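Local coordinates for protein endo-1,3-beta-glucanase, family GH16 (Zobellia galactanivorans, PDB 5FUI) that probably binds the marine storage glucan laminarin through its C-terminal family 6 carbohydrate-binding module, the part of this GH16 laminarinase modelled here, at residues Glu27-Ser30 with Glu34-Gly37; Phe73-Glu78 with Thr82-Leu87. All coordinates share one frame; numbering follows the deposited sequence.

Interaction 1: residues Glu27-Ser30 with Glu34-Gly37; sequences EPCS and ENVG. With MG (magnesium ion), chain E.
E27 and N35 meet as a hydrogen-bonded antiparallel pair, and their side chains lie on the same face of a short two-stranded hairpin. The backbone bonds run both ways: E27 N gives to N35 O at 3.0 Å, and N35 N gives to E27 O at 2.9 Å. The CB of N35 lies 3.9 Å from CB of C29. CG then sits between the backbone N and the carbonyl carbon (chi1 64°), which turns the amide across to strand 25-28, where OD1 lies against CA and CB of C29 and ND2 reaches the carboxylate of E27. That last bond, N35 ND2 to E27 OE2, is 2.9 Å long; it meets OE2 on its anti side, 25° out of the carboxylate plane, with the carboxylate and amide planes 55° apart. ND2 also makes a weak 3.2 Å bond to V36 O, so two acceptors fix how the amide is turned. OE2 also hydrogen-bonds a glycerol, probably from the crystallisation liquor. With E27 replaced by alanine, the N35 amide would probably lose its carboxylate mate, keep just the weak bond to V36 O, and be freer to turn. One residue earlier, E34 O binds a magnesium ion at 2.3 Å, together with a water, E14, E16 and N126. The result is a beta hairpin of the CBM6 module whose second strand lends a backbone carbonyl to the magnesium site.

Interaction 2: residues Phe73-Glu78 with Thr82-Leu87; sequences FSSDLE and TVLGEL. With APY (2-aminomethyl-pyridine), chain C.
F73 and L87 open an antiparallel beta hairpin broken by a classic beta bulge: L84 and G85 both face S75. S75 N bonds to G85 O, while L84 N reaches S75 O at 2.9 Å, tilted 32° off the carbonyl plane. G85 has backbone angles (138/-174°) that call for glycine, since a CB would jam against the preceding carbonyl O.

The tight side is the inward face bearing F73, S75, L77 and L87. CB of L87 sits over one face of the F73 ring, 3.8 Å from its centroid, a CH-pi contact; W123 stacks on that ring and Y62 meets it edge-to-face. L77 and L84 cross at about a right angle, L77 CD2 lying 3.9 Å from L84 CD1, with V107 touching both. S75 OG, beside L84 CB, is satisfied by Q103.

The other face, with S74, D76, V83 and E86, is looser. Between side chains, S74 CB and E86 CG come no nearer than 4.0 Å, V83 and E86 are exposed, and E86 forms a salt bridge with R72. D76, itself buried, bonds G80 N through OD1 and receives 2-aminomethyl-pyridine: OD2 takes the ligand's amino N at 2.7 Å, whereas D76 OD1 makes a weak 3.2 Å bond to that N.

In the fold
After strands 10-14 and 20-22 the chain closes the hairpin of interaction 1, which joins strands 25-28 and 34-37 across a five-residue connection. It then runs through strands 44-52 and 56-66 before interaction 2 closes the hairpin of strands 72-77 and 82-88 across four residues. The two follow in series, neither nesting nor crossing, and lie on opposite sides of the chain's centre, with centres about 22 Å apart. Interaction 1 forms a two-stranded hairpin bonded through V36 to I125 of strand 124-131, in the four-stranded sheet; interaction 2 supplies the edge of the five-stranded sheet, with 82-88 outermost. Strand 97-107 touches both contacts, through W98 and Q103 respectively.

Interaction 1: residues Glu27-Ser30 with Glu34-Gly37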
loop_
_atom_site.group_PDB
_atom_site.type_symbol
_atom_site.label_atom_id
_atom_site.label_comp_id
_atom_site.label_asym_id
_atom_site.label_seq_id
_atom_site.Cartn_x
_atom_site.Cartn_y
_atom_site.Cartn_z
ATOM N N GLU A 27 -2.775 10.064 10.361
ATOM C CA GLU A 27 -2.755 10.091 11.828
ATOM C C GLU A 27 -1.327 9.764 12.266
ATOM O O GLU A 27 -0.564 9.172 11.517
ATOM C CB GLU A 27 -3.757 9.118 12.455
ATOM C CG GLU A 27 -3.445 7.668 12.085
ATOM C CD GLU A 27 -4.352 6.685 12.757
ATOM O OE1 GLU A 27 -4.870 6.975 13.866
ATOM O OE2 GLU A 27 -4.540 5.555 12.233
ATOM N N PRO A 28 -0.904 10.217 13.471
ATOM C CA PRO A 28 0.445 9.883 13.927
ATOM C C PRO A 28 0.593 8.366 14.078
ATOM O O PRO A 28 -0.316 7.708 14.533
ATOM C CB PRO A 28 0.553 10.591 15.305
ATOM C CG PRO A 28 -0.701 11.334 15.478
ATOM C CD PRO A 28 -1.649 11.055 14.409
ATOM N N CYS A 29 1.750 7.871 13.664
ATOM C CA CYS A 29 1.956 6.413 13.632
ATOM C C CYS A 29 2.931 6.085 14.828
ATOM O O CYS A 29 3.928 6.809 15.032
ATOM C CB CYS A 29 2.591 6.067 12.278
ATOM S SG CYS A 29 3.002 4.328 12.093
ATOM N N SER A 30 2.695 4.959 15.453
ATOM C CA SER A 30 3.554 4.481 16.555
ATOM C C SER A 30 4.958 4.178 16.124
ATOM O O SER A 30 5.853 4.139 16.963
ATOM C CB SER A 30 2.948 3.235 17.236
ATOM O OG SER A 30 2.935 2.120 16.327
ATOM N N GLU A 34 3.684 9.339 10.070
ATOM C CA GLU A 34 2.220 9.208 9.955
ATOM C C GLU A 34 1.911 7.846 9.353
ATOM O O GLU A 34 2.764 7.226 8.672
ATOM C CB GLU A 34 1.526 10.395 9.124
ATOM C CG GLU A 34 1.629 11.712 9.834
ATOM C CD GLU A 34 1.200 12.817 8.855
ATOM O OE1 GLU A 34 1.921 13.040 7.833
ATOM O OE2 GLU A 34 0.129 13.388 9.073
ATOM N N ASN A 35 0.678 7.427 9.535
ATOM C CA ASN A 35 0.093 6.360 8.736
ATOM C C ASN A 35 -1.207 6.812 8.201
ATOM O O ASN A 35 -1.771 7.781 8.631
ATOM C CB ASN A 35 -0.066 5.045 9.560
ATOM C CG ASN A 35 -1.029 5.140 10.717
ATOM O OD1 ASN A 35 -0.638 5.415 11.837
ATOM N ND2 ASN A 35 -2.286 4.878 10.479
ATOM N N VAL A 36 -1.654 6.123 7.171
ATOM C CA VAL A 36 -3.054 6.296 6.623
ATOM C C VAL A 36 -3.960 5.428 7.473
ATOM O O VAL A 36 -3.703 4.185 7.676
ATOM C CB VAL A 36 -3.097 5.907 5.126
ATOM C CG1 VAL A 36 -4.438 6.259 4.555
ATOM C CG2 VAL A 36 -2.056 6.743 4.420
ATOM N N GLY A 37 -5.058 6.050 7.957
ATOM C CA GLY A 37 -6.092 5.343 8.681
ATOM C C GLY A 37 -7.494 5.746 8.189
ATOM O O GLY A 37 -7.614 6.481 7.201
HETATM MG MG MG E . 4.231 6.341 7.197
HETATM O O HOH W 1 5.896 7.667 8.167
#

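Interaction 2: residues Phe73-Glu78 with Thr82-Leu87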
loop_
_atom_site.group_PDB
_atom_site.type_symbol
_atom_site.label_atom_id
_atom_site.label_comp_id
_atom_site.label_asym_id
_atom_site.label_seq_id
_atom_site.Cartn_x
_atom_site.Cartn_y
_atom_site.Cartn_z
ATOM N N PHE A 73 -6.905 -4.992 0.048
ATOM C CA PHE A 73 -6.698 -3.928 -0.944
ATOM C C PHE A 73 -6.002 -4.478 -2.174
ATOM O O PHE A 73 -5.393 -5.569 -2.128
ATOM C CB PHE A 73 -5.935 -2.714 -0.356
ATOM C CG PHE A 73 -4.551 -3.031 0.152
ATOM C CD1 PHE A 73 -4.370 -3.400 1.546
ATOM C CD2 PHE A 73 -3.433 -2.897 -0.692
ATOM C CE1 PHE A 73 -3.081 -3.600 1.984
ATOM C CE2 PHE A 73 -2.152 -3.119 -0.219
ATOM C CZ PHE A 73 -1.962 -3.435 1.127
ATOM N N SER A 74 -6.164 -3.751 -3.282
ATOM C CA SER A 74 -5.452 -4.116 -4.555
ATOM C C SER A 74 -4.409 -3.063 -4.845
ATOM O O SER A 74 -4.525 -1.913 -4.422
ATOM C CB SER A 74 -6.435 -4.195 -5.740
ATOM O OG SER A 74 -7.054 -2.891 -5.933
ATOM N N SER A 75 -3.356 -3.508 -5.510
ATOM C CA SER A 75 -2.317 -2.577 -6.017
ATOM C C SER A 75 -2.326 -2.630 -7.566
ATOM O O SER A 75 -2.606 -3.673 -8.177
ATOM C CB SER A 75 -0.921 -2.890 -5.499
ATOM O OG SER A 75 -0.638 -4.243 -5.780
ATOM N N ASP A 76 -2.055 -1.454 -8.174
ATOM C CA ASP A 76 -2.088 -1.366 -9.636
ATOM C C ASP A 76 -1.192 -0.280 -10.151
ATOM O O ASP A 76 -0.773 0.600 -9.372
ATOM C CB ASP A 76 -3.536 -1.111 -10.109
ATOM C CG ASP A 76 -3.981 0.284 -9.872
ATOM O OD1 ASP A 76 -3.660 1.172 -10.654
ATOM O OD2 ASP A 76 -4.613 0.581 -8.811
ATOM N N LEU A 77 -0.864 -0.362 -11.446
ATOM C CA LEU A 77 -0.134 0.709 -12.118
ATOM C C LEU A 77 -1.044 1.369 -13.176
ATOM O O LEU A 77 -1.855 0.679 -13.869
ATOM C CB LEU A 77 1.085 0.091 -12.845
ATOM C CG LEU A 77 2.044 -0.679 -11.950
ATOM C CD1 LEU A 77 3.133 -1.294 -12.831
ATOM C CD2 LEU A 77 2.527 0.140 -10.735
ATOM N N GLU A 78 -0.907 2.709 -13.246
ATOM C CA GLU A 78 -1.619 3.504 -14.293
ATOM C C GLU A 78 -3.104 3.326 -14.254
ATOM O O GLU A 78 -3.758 2.985 -15.289
ATOM C CB GLU A 78 -1.063 3.126 -15.704
ATOM C CG GLU A 78 0.425 3.475 -15.813
ATOM C CD GLU A 78 0.590 5.025 -15.715
ATOM O OE1 GLU A 78 -0.045 5.802 -16.471
ATOM O OE2 GLU A 78 1.296 5.566 -14.857
ATOM N N THR A 82 -2.419 -2.003 -15.347
ATOM C CA THR A 82 -1.750 -3.262 -14.964
ATOM C C THR A 82 -2.183 -3.516 -13.527
ATOM O O THR A 82 -1.946 -2.648 -12.667
ATOM C CB THR A 82 -0.208 -3.083 -14.991
ATOM O OG1 THR A 82 0.117 -2.981 -16.396
ATOM C CG2 THR A 82 0.511 -4.350 -14.443
ATOM N N VAL A 83 -2.801 -4.655 -13.278
ATOM C CA VAL A 83 -3.136 -5.000 -11.912
ATOM C C VAL A 83 -2.012 -5.853 -11.335
ATOM O O VAL A 83 -1.576 -6.855 -11.936
ATOM C CB VAL A 83 -4.493 -5.777 -11.830
ATOM C CG1 VAL A 83 -4.806 -6.317 -10.436
ATOM C CG2 VAL A 83 -5.619 -4.817 -12.261
ATOM N N LEU A 84 -1.521 -5.476 -10.150
ATOM C CA LEU A 84 -0.396 -6.194 -9.559
ATOM C C LEU A 84 -0.900 -7.311 -8.641
ATOM O O LEU A 84 -0.279 -8.339 -8.545
ATOM C CB LEU A 84 0.509 -5.243 -8.783
ATOM C CG LEU A 84 1.119 -4.114 -9.653
ATOM C CD1 LEU A 84 1.793 -3.105 -8.702
ATOM C CD2 LEU A 84 2.078 -4.738 -10.717
ATOM N N GLY A 85 -2.067 -7.136 -8.044
ATOM C CA GLY A 85 -2.647 -8.182 -7.198
ATOM C C GLY A 85 -3.258 -7.579 -5.950
ATOM O O GLY A 85 -3.464 -6.370 -5.856
ATOM N N GLU A 86 -3.695 -8.485 -5.071
ATOM C CA GLU A 86 -4.433 -8.095 -3.907
ATOM C C GLU A 86 -3.743 -8.590 -2.644
ATOM O O GLU A 86 -3.050 -9.615 -2.605
ATOM C CB GLU A 86 -5.832 -8.619 -3.935
ATOM C CG GLU A 86 -6.614 -8.150 -5.147
ATOM C CD GLU A 86 -8.022 -8.697 -5.311
ATOM O OE1 GLU A 86 -8.564 -9.257 -4.364
ATOM O OE2 GLU A 86 -8.508 -8.455 -6.417
ATOM N N LEU A 87 -3.920 -7.837 -1.549
ATOM C CA LEU A 87 -3.287 -8.133 -0.262
ATOM C C LEU A 87 -4.406 -8.216 0.771
ATOM O O LEU A 87 -5.287 -7.355 0.806
ATOM C CB LEU A 87 -2.350 -6.891 0.177
ATOM C CG LEU A 87 -1.035 -6.635 -0.588
ATOM C CD1 LEU A 87 -0.134 -7.884 -0.549
ATOM C CD2 LEU A 87 -1.330 -6.146 -2.019
HETATM N N APY C . -5.628 3.045 -8.950
HETATM C CM APY C . -5.917 3.411 -7.576
HETATM C C2 APY C . -6.773 4.581 -8.032
HETATM C C3 APY C . -8.137 4.418 -8.082
HETATM C C4 APY C . -8.975 5.447 -8.576
HETATM C C5 APY C . -8.380 6.603 -9.111
HETATM C C6 APY C . -7.003 6.758 -9.072
HETATM N N1 APY C . -6.229 5.725 -8.582
#